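Local coordinates for protein hydrazine synthase subunit alpha (PDB 5C2V) that catalyses, as part of the hydrazine synthase complex, the condensation of hydroxylamine with ammonia to yield hydrazine, and carries two c-type hemes, at residues F400-F406 / R549-G553; R200-H204 / T412-F416; S427-W431 / H587-F592. All blocks are in the same frame, centred on the assembly; numbering follows the deposited sequence.

Contact 1 (F400-F406 / R549-G553)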
loop_
_atom_site.group_PDB
_atom_site.type_symbol
_atom_site.label_atom_id
_atom_site.label_comp_id
_atom_site.label_asym_id
_atom_site.label_seq_id
_atom_site.Cartn_x
_atom_site.Cartn_y
_atom_site.Cartn_z
ATOM N N PHE D 400 -0.860 37.494 16.385
ATOM C CA PHE D 400 0.351 38.301 16.449
ATOM C C PHE D 400 0.765 38.856 15.086
ATOM O O PHE D 400 1.848 39.424 14.944
ATOM C CB PHE D 400 1.481 37.496 17.087
ATOM C CG PHE D 400 1.344 37.361 18.577
ATOM C CD1 PHE D 400 0.544 36.374 19.131
ATOM C CD2 PHE D 400 1.986 38.249 19.423
ATOM C CE1 PHE D 400 0.406 36.263 20.503
ATOM C CE2 PHE D 400 1.852 38.144 20.795
ATOM C CZ PHE D 400 1.061 37.150 21.335
ATOM N N THR D 401 -0.079 38.661 14.078
ATOM C CA THR D 401 0.164 39.268 12.772
ATOM C C THR D 401 -1.010 40.128 12.301
ATOM O O THR D 401 -2.176 39.770 12.471
ATOM C CB THR D 401 0.468 38.205 11.692
ATOM O OG1 THR D 401 0.571 38.841 10.411
ATOM C CG2 THR D 401 -0.627 37.149 11.642
ATOM N N ALA D 402 -0.676 41.273 11.713
ATOM C CA ALA D 402 -1.652 42.193 11.141
ATOM C C ALA D 402 -1.889 41.871 9.665
ATOM O O ALA D 402 -2.510 42.649 8.941
ATOM C CB ALA D 402 -1.206 43.635 11.318
ATOM N N GLY D 403 -1.369 40.728 9.228
ATOM C CA GLY D 403 -1.407 40.341 7.829
ATOM C C GLY D 403 -0.114 40.611 7.085
ATOM O O GLY D 403 0.959 40.634 7.692
ATOM N N LYS D 404 -0.218 40.796 5.771
ATOM C CA LYS D 404 0.943 40.830 4.882
ATOM C C LYS D 404 2.015 41.816 5.342
ATOM O O LYS D 404 1.732 42.991 5.580
ATOM C CB LYS D 404 0.491 41.176 3.460
ATOM C CG LYS D 404 1.553 41.837 2.593
ATOM C CD LYS D 404 0.920 42.508 1.381
ATOM C CE LYS D 404 1.941 43.312 0.590
ATOM N NZ LYS D 404 1.310 44.063 -0.532
ATOM N N ASN D 405 3.236 41.303 5.491
ATOM C CA ASN D 405 4.408 42.086 5.894
ATOM C C ASN D 405 4.320 42.633 7.321
ATOM O O ASN D 405 5.258 43.264 7.808
ATOM C CB ASN D 405 4.651 43.234 4.913
ATOM C CG ASN D 405 4.953 42.746 3.511
ATOM O OD1 ASN D 405 4.511 43.336 2.527
ATOM N ND2 ASN D 405 5.704 41.655 3.415
ATOM N N PHE D 406 3.196 42.388 7.984
ATOM C CA PHE D 406 2.923 42.985 9.286
ATOM C C PHE D 406 3.025 42.005 10.453
ATOM O O PHE D 406 2.262 41.042 10.539
ATOM C CB PHE D 406 1.533 43.614 9.279
ATOM C CG PHE D 406 1.538 45.099 9.080
ATOM C CD1 PHE D 406 1.575 45.955 10.166
ATOM C CD2 PHE D 406 1.498 45.640 7.807
ATOM C CE1 PHE D 406 1.576 47.324 9.988
ATOM C CE2 PHE D 406 1.498 47.007 7.620
ATOM C CZ PHE D 406 1.538 47.851 8.713
ATOM N N ARG D 549 3.788 32.902 9.202
ATOM C CA ARG D 549 3.286 34.267 9.132
ATOM C C ARG D 549 4.426 35.204 9.523
ATOM O O ARG D 549 5.381 34.771 10.167
ATOM C CB ARG D 549 2.067 34.456 10.043
ATOM C CG ARG D 549 0.857 33.601 9.675
ATOM C CD ARG D 549 0.614 33.556 8.169
ATOM N NE ARG D 549 0.522 34.885 7.566
ATOM C CZ ARG D 549 -0.601 35.588 7.462
ATOM N NH1 ARG D 549 -1.742 35.096 7.924
ATOM N NH2 ARG D 549 -0.582 36.786 6.895
ATOM N N PRO D 550 4.349 36.482 9.110
ATOM C CA PRO D 550 5.391 37.457 9.455
ATOM C C PRO D 550 5.686 37.519 10.954
ATOM O O PRO D 550 4.753 37.501 11.759
ATOM C CB PRO D 550 4.802 38.779 8.964
ATOM C CG PRO D 550 3.940 38.387 7.819
ATOM C CD PRO D 550 3.349 37.054 8.189
ATOM N N TYR D 551 6.973 37.542 11.304
ATOM C CA TYR D 551 7.445 37.673 12.688
ATOM C C TYR D 551 7.130 36.441 13.545
ATOM O O TYR D 551 7.661 36.284 14.644
ATOM C CB TYR D 551 6.858 38.935 13.338
ATOM C CG TYR D 551 7.191 39.088 14.803
ATOM C CD1 TYR D 551 8.466 39.459 15.210
ATOM C CD2 TYR D 551 6.233 38.856 15.781
ATOM C CE1 TYR D 551 8.776 39.597 16.550
ATOM C CE2 TYR D 551 6.533 38.990 17.122
ATOM C CZ TYR D 551 7.806 39.362 17.501
ATOM O OH TYR D 551 8.108 39.499 18.837
ATOM N N HIS D 552 6.287 35.555 13.031
ATOM C CA HIS D 552 5.955 34.327 13.737
ATOM C C HIS D 552 7.137 33.376 13.768
ATOM O O HIS D 552 8.090 33.520 13.002
ATOM C CB HIS D 552 4.752 33.636 13.095
ATOM C CG HIS D 552 3.436 34.215 13.506
ATOM N ND1 HIS D 552 3.086 35.524 13.255
ATOM C CD2 HIS D 552 2.384 33.663 14.158
ATOM C CE1 HIS D 552 1.875 35.753 13.730
ATOM N NE2 HIS D 552 1.428 34.639 14.283
ATOM N N GLY D 553 7.067 32.403 14.664
ATOM C CA GLY D 553 8.069 31.361 14.712
ATOM C C GLY D 553 7.435 30.081 15.198
ATOM O O GLY D 553 6.458 30.112 15.946
#
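Two type II beta turns meet here with no hydrogen bond between them. The first, Gly-403 to Phe-406, joins the arms of a tight hairpin, with Phe-406 N bonded to Gly-403 O (2.9 Å); Asn-405 tolerates the positive phi required at its third position. The second runs from Arg-549 to His-552, with Pro-550 at its second position, where a fixed negative phi suits proline. The Pro-550 ring is applied to the hairpin backbone, its CG 3.7 Å from Gly-403 O and its CB 3.7 Å from Phe-406 O. Thr-401 braces the hairpin from inside: its OG1 accepts from Gly-403 N (3.0 Å), an ST turn, and donates to Phe-406 O (2.8 Å). Its CB lies 3.5 Å from His-552 CE1. Phe-400 packs its CB 3.8 Å from His-552 CE1, while its ring leads off to Phe-132 of the gamma subunit. The imidazole is oriented by its ND1, bonded to Pro-550 O (3.0 Å). Arg-549 NH2 passes 3.8 Å from Gly-403 CA, while the guanidinium is held by Asp-219, Asp-524 and the carbonyl of Asp-265. Two type II turns thus pack together where a beta hairpin (strands 401-403 and 406-408) meets the loop leading into strand 553-556 of the heme-binding middle domain.

Contact 2 (R200-H204 / T412-F416)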
loop_
_atom_site.group_PDB
_atom_site.type_symbol
_atom_site.label_atom_id
_atom_site.label_comp_id
_atom_site.label_asym_id
_atom_site.label_seq_id
_atom_site.Cartn_x
_atom_site.Cartn_y
_atom_site.Cartn_z
ATOM N N ARG D 200 -9.013 46.935 15.710
ATOM C CA ARG D 200 -9.533 46.836 17.063
ATOM C C ARG D 200 -8.700 45.836 17.849
ATOM O O ARG D 200 -8.284 46.110 18.973
ATOM C CB ARG D 200 -11.011 46.430 17.052
ATOM C CG ARG D 200 -11.493 45.759 18.334
ATOM C CD ARG D 200 -13.013 45.791 18.447
ATOM N NE ARG D 200 -13.515 44.898 19.489
ATOM C CZ ARG D 200 -13.477 45.163 20.792
ATOM N NH1 ARG D 200 -12.952 46.299 21.227
ATOM N NH2 ARG D 200 -13.962 44.287 21.661
ATOM N N ILE D 201 -8.458 44.677 17.246
ATOM C CA ILE D 201 -7.675 43.634 17.899
ATOM C C ILE D 201 -6.177 43.949 17.974
ATOM O O ILE D 201 -5.595 43.964 19.059
ATOM C CB ILE D 201 -7.858 42.282 17.180
ATOM C CG1 ILE D 201 -9.342 41.913 17.110
ATOM C CG2 ILE D 201 -7.066 41.193 17.884
ATOM C CD1 ILE D 201 -9.619 40.606 16.395
ATOM N N THR D 202 -5.557 44.191 16.822
ATOM C CA THR D 202 -4.113 44.430 16.751
ATOM C C THR D 202 -3.689 45.873 17.038
ATOM O O THR D 202 -2.660 46.109 17.671
ATOM C CB THR D 202 -3.551 44.032 15.372
ATOM O OG1 THR D 202 -4.158 44.836 14.354
ATOM C CG2 THR D 202 -3.819 42.561 15.089
ATOM N N GLY D 203 -4.482 46.832 16.572
ATOM C CA GLY D 203 -4.098 48.232 16.639
ATOM C C GLY D 203 -3.685 48.798 15.292
ATOM O O GLY D 203 -3.188 49.922 15.204
ATOM N N HIS D 204 -3.891 48.011 14.239
ATOM C CA HIS D 204 -3.615 48.445 12.873
ATOM C C HIS D 204 -4.565 47.740 11.913
ATOM O O HIS D 204 -4.951 46.595 12.148
ATOM C CB HIS D 204 -2.160 48.154 12.496
ATOM C CG HIS D 204 -1.710 48.830 11.235
ATOM N ND1 HIS D 204 -2.175 48.470 9.989
ATOM C CD2 HIS D 204 -0.827 49.836 11.031
ATOM C CE1 HIS D 204 -1.604 49.230 9.072
ATOM N NE2 HIS D 204 -0.781 50.067 9.678
ATOM N N THR D 412 5.627 45.002 23.571
ATOM C CA THR D 412 4.656 46.079 23.745
ATOM C C THR D 412 3.356 45.861 22.967
ATOM O O THR D 412 2.425 46.660 23.078
ATOM C CB THR D 412 5.255 47.429 23.315
ATOM O OG1 THR D 412 5.568 47.390 21.917
ATOM C CG2 THR D 412 6.521 47.723 24.104
ATOM N N TYR D 413 3.302 44.779 22.196
ATOM C CA TYR D 413 2.181 44.485 21.298
ATOM C C TYR D 413 1.872 45.667 20.376
ATOM O O TYR D 413 0.777 46.229 20.411
ATOM C CB TYR D 413 0.934 44.096 22.099
ATOM C CG TYR D 413 -0.107 43.342 21.297
ATOM C CD1 TYR D 413 0.040 41.986 21.035
ATOM C CD2 TYR D 413 -1.239 43.983 20.810
ATOM C CE1 TYR D 413 -0.907 41.291 20.304
ATOM C CE2 TYR D 413 -2.191 43.297 20.078
ATOM C CZ TYR D 413 -2.020 41.951 19.830
ATOM O OH TYR D 413 -2.966 41.264 19.103
ATOM N N GLN D 414 2.852 46.041 19.561
ATOM C CA GLN D 414 2.686 47.101 18.571
ATOM C C GLN D 414 2.915 46.594 17.147
ATOM O O GLN D 414 4.007 46.120 16.828
ATOM C CB GLN D 414 3.626 48.268 18.876
ATOM C CG GLN D 414 3.291 48.996 20.168
ATOM C CD GLN D 414 4.256 50.120 20.474
ATOM O OE1 GLN D 414 5.287 49.913 21.112
ATOM N NE2 GLN D 414 3.925 51.324 20.020
ATOM N N PRO D 415 1.883 46.679 16.293
ATOM C CA PRO D 415 1.996 46.289 14.882
ATOM C C PRO D 415 3.150 46.992 14.168
ATOM O O PRO D 415 3.418 48.162 14.438
ATOM C CB PRO D 415 0.654 46.722 14.289
ATOM C CG PRO D 415 -0.285 46.717 15.442
ATOM C CD PRO D 415 0.528 47.151 16.627
ATOM N N PHE D 416 3.825 46.278 13.272
ATOM C CA PHE D 416 4.932 46.847 12.514
ATOM C C PHE D 416 5.046 46.228 11.123
ATOM O O PHE D 416 4.821 45.028 10.942
ATOM C CB PHE D 416 6.251 46.676 13.277
ATOM C CG PHE D 416 6.599 45.245 13.589
ATOM C CD1 PHE D 416 6.130 44.639 14.743
ATOM C CD2 PHE D 416 7.405 44.510 12.735
ATOM C CE1 PHE D 416 6.452 43.326 15.036
ATOM C CE2 PHE D 416 7.731 43.197 13.021
ATOM C CZ PHE D 416 7.254 42.605 14.173
#
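Pro-415 lays its ring over the end of helix 196-201, covering the backbone of Thr-202 and Gly-203. The motif beneath it is a helix end at which Gly-203, with positive phi, lies inside an ST turn begun by Thr-202, in an excursion between strands 186-191 and 209-211 of a sheet in the propeller-containing N-terminal part of the chain. Gly-203 is the first residue to leave helical geometry, with a phi of 106°; a side chain there would collide with the preceding carbonyl oxygen, which is why glycine suits the bend, and its CB would point toward Pro-415. Thr-202 organises the exit: its OG1 accepts from His-204 N (3.2 Å) and also bonds back to the carbonyl of Ile-198, one turn earlier.

Pro-415 suits its place because it begins an edge strand and has no amide hydrogen left wanting a partner. Its CB rests 3.6 Å from His-204 CB. Tyr-413 reaches the same helix end from two residues before the proline: with positive phi it turns the chain before the strand, and the edge of its ring carries CE2 to 3.6 Å from Ile-201 O. The same tyrosine packs on Val-26 of the gamma subunit, and Arg-200 forms a salt bridge with Glu-28 of that subunit, so the contact lies at the subunit interface. No hydrogen bond crosses between the two segments. The tightest approach is instead a carbon against a carbonyl, Pro-415 CG lying 3.3 Å from Thr-202 O.

Contact 3 (S427-W431 / H587-F592)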
loop_
_atom_site.group_PDB
_atom_site.type_symbol
_atom_site.label_atom_id
_atom_site.label_comp_id
_atom_site.label_asym_id
_atom_site.label_seq_id
_atom_site.Cartn_x
_atom_site.Cartn_y
_atom_site.Cartn_z
ATOM N N SER D 427 9.048 39.959 4.156
ATOM C CA SER D 427 8.633 39.584 5.502
ATOM C C SER D 427 9.318 38.283 5.904
ATOM O O SER D 427 9.541 37.413 5.064
ATOM C CB SER D 427 7.112 39.438 5.580
ATOM O OG SER D 427 6.642 38.495 4.631
ATOM N N TRP D 428 9.663 38.152 7.180
ATOM C CA TRP D 428 10.381 36.966 7.632
ATOM C C TRP D 428 9.920 36.457 8.997
ATOM O O TRP D 428 9.220 37.154 9.734
ATOM C CB TRP D 428 11.890 37.243 7.651
ATOM C CG TRP D 428 12.308 38.396 8.510
ATOM C CD1 TRP D 428 12.231 39.722 8.198
ATOM C CD2 TRP D 428 12.898 38.323 9.814
ATOM N NE1 TRP D 428 12.724 40.480 9.232
ATOM C CE2 TRP D 428 13.140 39.645 10.235
ATOM C CE3 TRP D 428 13.239 37.269 10.666
ATOM C CZ2 TRP D 428 13.707 39.941 11.473
ATOM C CZ3 TRP D 428 13.802 37.565 11.895
ATOM C CH2 TRP D 428 14.030 38.890 12.286
ATOM N N GLY D 429 10.327 35.233 9.321
ATOM C CA GLY D 429 9.918 34.565 10.544
ATOM C C GLY D 429 10.936 33.506 10.927
ATOM O O GLY D 429 12.001 33.433 10.323
ATOM N N THR D 430 10.627 32.691 11.933
ATOM C CA THR D 430 11.592 31.703 12.414
ATOM C C THR D 430 11.016 30.301 12.625
ATOM O O THR D 430 9.802 30.114 12.737
ATOM C CB THR D 430 12.229 32.152 13.748
ATOM O OG1 THR D 430 11.198 32.408 14.710
ATOM C CG2 THR D 430 13.062 33.410 13.556
ATOM N N TRP D 431 11.896 29.307 12.679
ATOM C CA TRP D 431 11.466 27.983 13.117
ATOM C C TRP D 431 12.598 27.223 13.796
ATOM O O TRP D 431 13.778 27.442 13.508
ATOM C CB TRP D 431 10.893 27.170 11.946
ATOM C CG TRP D 431 11.882 26.755 10.901
ATOM C CD1 TRP D 431 12.150 27.394 9.726
ATOM C CD2 TRP D 431 12.714 25.587 10.921
ATOM N NE1 TRP D 431 13.105 26.704 9.019
ATOM C CE2 TRP D 431 13.469 25.592 9.732
ATOM C CE3 TRP D 431 12.898 24.543 11.833
ATOM C CZ2 TRP D 431 14.393 24.594 9.431
ATOM C CZ3 TRP D 431 13.817 23.553 11.531
ATOM C CH2 TRP D 431 14.552 23.585 10.341
ATOM N N HIS D 587 14.004 41.597 17.269
ATOM C CA HIS D 587 12.858 40.702 17.140
ATOM C C HIS D 587 13.312 39.253 17.275
ATOM O O HIS D 587 12.747 38.479 18.047
ATOM C CB HIS D 587 12.152 40.904 15.796
ATOM C CG HIS D 587 11.393 42.192 15.692
ATOM N ND1 HIS D 587 11.436 42.991 14.570
ATOM C CD2 HIS D 587 10.562 42.810 16.562
ATOM C CE1 HIS D 587 10.670 44.050 14.756
ATOM N NE2 HIS D 587 10.127 43.964 15.958
ATOM N N TYR D 588 14.340 38.899 16.507
ATOM C CA TYR D 588 14.951 37.574 16.572
ATOM C C TYR D 588 16.457 37.659 16.365
ATOM O O TYR D 588 16.932 38.369 15.478
ATOM C CB TYR D 588 14.346 36.635 15.528
ATOM C CG TYR D 588 12.944 36.171 15.837
ATOM C CD1 TYR D 588 12.690 35.333 16.916
ATOM C CD2 TYR D 588 11.877 36.553 15.038
ATOM C CE1 TYR D 588 11.408 34.901 17.198
ATOM C CE2 TYR D 588 10.595 36.126 15.310
ATOM C CZ TYR D 588 10.364 35.301 16.390
ATOM O OH TYR D 588 9.084 34.874 16.663
ATOM N N ASP D 589 17.205 36.941 17.195
ATOM C CA ASP D 589 18.655 36.879 17.061
ATOM C C ASP D 589 19.138 35.626 16.330
ATOM O O ASP D 589 20.340 35.391 16.227
ATOM C CB ASP D 589 19.314 36.966 18.436
ATOM C CG ASP D 589 19.013 38.273 19.137
ATOM O OD1 ASP D 589 19.558 39.312 18.710
ATOM O OD2 ASP D 589 18.236 38.259 20.113
ATOM N N SER D 590 18.206 34.809 15.849
ATOM C CA SER D 590 18.566 33.589 15.127
ATOM C C SER D 590 19.109 33.905 13.734
ATOM O O SER D 590 18.632 34.828 13.073
ATOM C CB SER D 590 17.362 32.651 15.022
ATOM O OG SER D 590 16.268 33.291 14.390
ATOM N N PRO D 591 20.116 33.137 13.285
ATOM C CA PRO D 591 20.742 33.341 11.972
ATOM C C PRO D 591 19.803 33.043 10.806
ATOM O O PRO D 591 18.961 32.149 10.899
ATOM C CB PRO D 591 21.913 32.349 11.980
ATOM C CG PRO D 591 22.148 32.030 13.419
ATOM C CD PRO D 591 20.798 32.087 14.059
ATOM N N PHE D 592 19.950 33.799 9.722
ATOM C CA PHE D 592 19.191 33.555 8.500
ATOM C C PHE D 592 19.800 32.408 7.701
ATOM O O PHE D 592 20.985 32.107 7.844
ATOM C CB PHE D 592 19.121 34.822 7.648
ATOM C CG PHE D 592 18.235 35.888 8.223
ATOM C CD1 PHE D 592 18.741 36.824 9.110
ATOM C CD2 PHE D 592 16.894 35.950 7.885
ATOM C CE1 PHE D 592 17.928 37.804 9.644
ATOM C CE2 PHE D 592 16.075 36.927 8.417
ATOM C CZ PHE D 592 16.593 37.856 9.298
#
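Aromatic interactions dominate this buried contact, and no hydrogen bond links the two segments directly. Phe-592 turns its edge toward the face of Trp-428, an edge-to-face pair with ring centroids 4.9 Å apart and planes at 60°; Trp-428 CE3 and Phe-592 CE2 approach to 3.6 Å. The broad indole suits this position because it spans several partners: while Phe-592 occupies one face, its rim meets Tyr-588, with CZ3 3.8 Å from Tyr-588 CB.

A CH-pi contact comes next along the strand. The methyl CG2 of Thr-430 stands 3.7 Å from the centroid of the Tyr-588 ring and only 18° off its normal, squarely over the face. Threonine suits the place because both branches are used: Thr-430 OG1 also lies over the ring, 3.4 Å from Tyr-588 CZ, while bonded to Trp-580 NE1.

The polar groups look outside the pair for their partners. Ser-590 OG lies 3.3 Å from Thr-430 CG2 but bonds to Ser-520 OG, small enough to fit beside the threonine. Tyr-588 sends its hydroxyl to the carbonyl of Tyr-551, and its side chain also packs on Trp-85 of the gamma subunit.

Trp-431 points away from the loop and touches a heme c. Strand 428-433 thus carries the loop 587-592 on one face and a heme-lining residue on the other, while within its mixed sheet it runs between antiparallel strand 517-522 and parallel strand 553-556, which ends at the heme-bound Cys-556.

How the contacts relate
From the N terminus, segment 200-204 comes first and waits about 200 residues, a span rich in propeller strands, before 412-416 completes contact 2. Contact 1 opens inside that span at 400-406 and closes at 549-553, so the two cross. Contact 3 opens at 427-431, within the span of contact 1, and closes beyond it at 587-592: these cross too, whereas contacts 2 and 3 follow in series. Contact 1 crosses both others: its Phe-406 meets His-204, and its Tyr-551 N lies 2.8 Å from Trp-428 O, probably a hydrogen bond. Contacts 2 and 3 also meet directly, through Phe-416 and His-587. Together they tie the propeller-side helix end, the three-stranded sheet and the heme-bearing middle part.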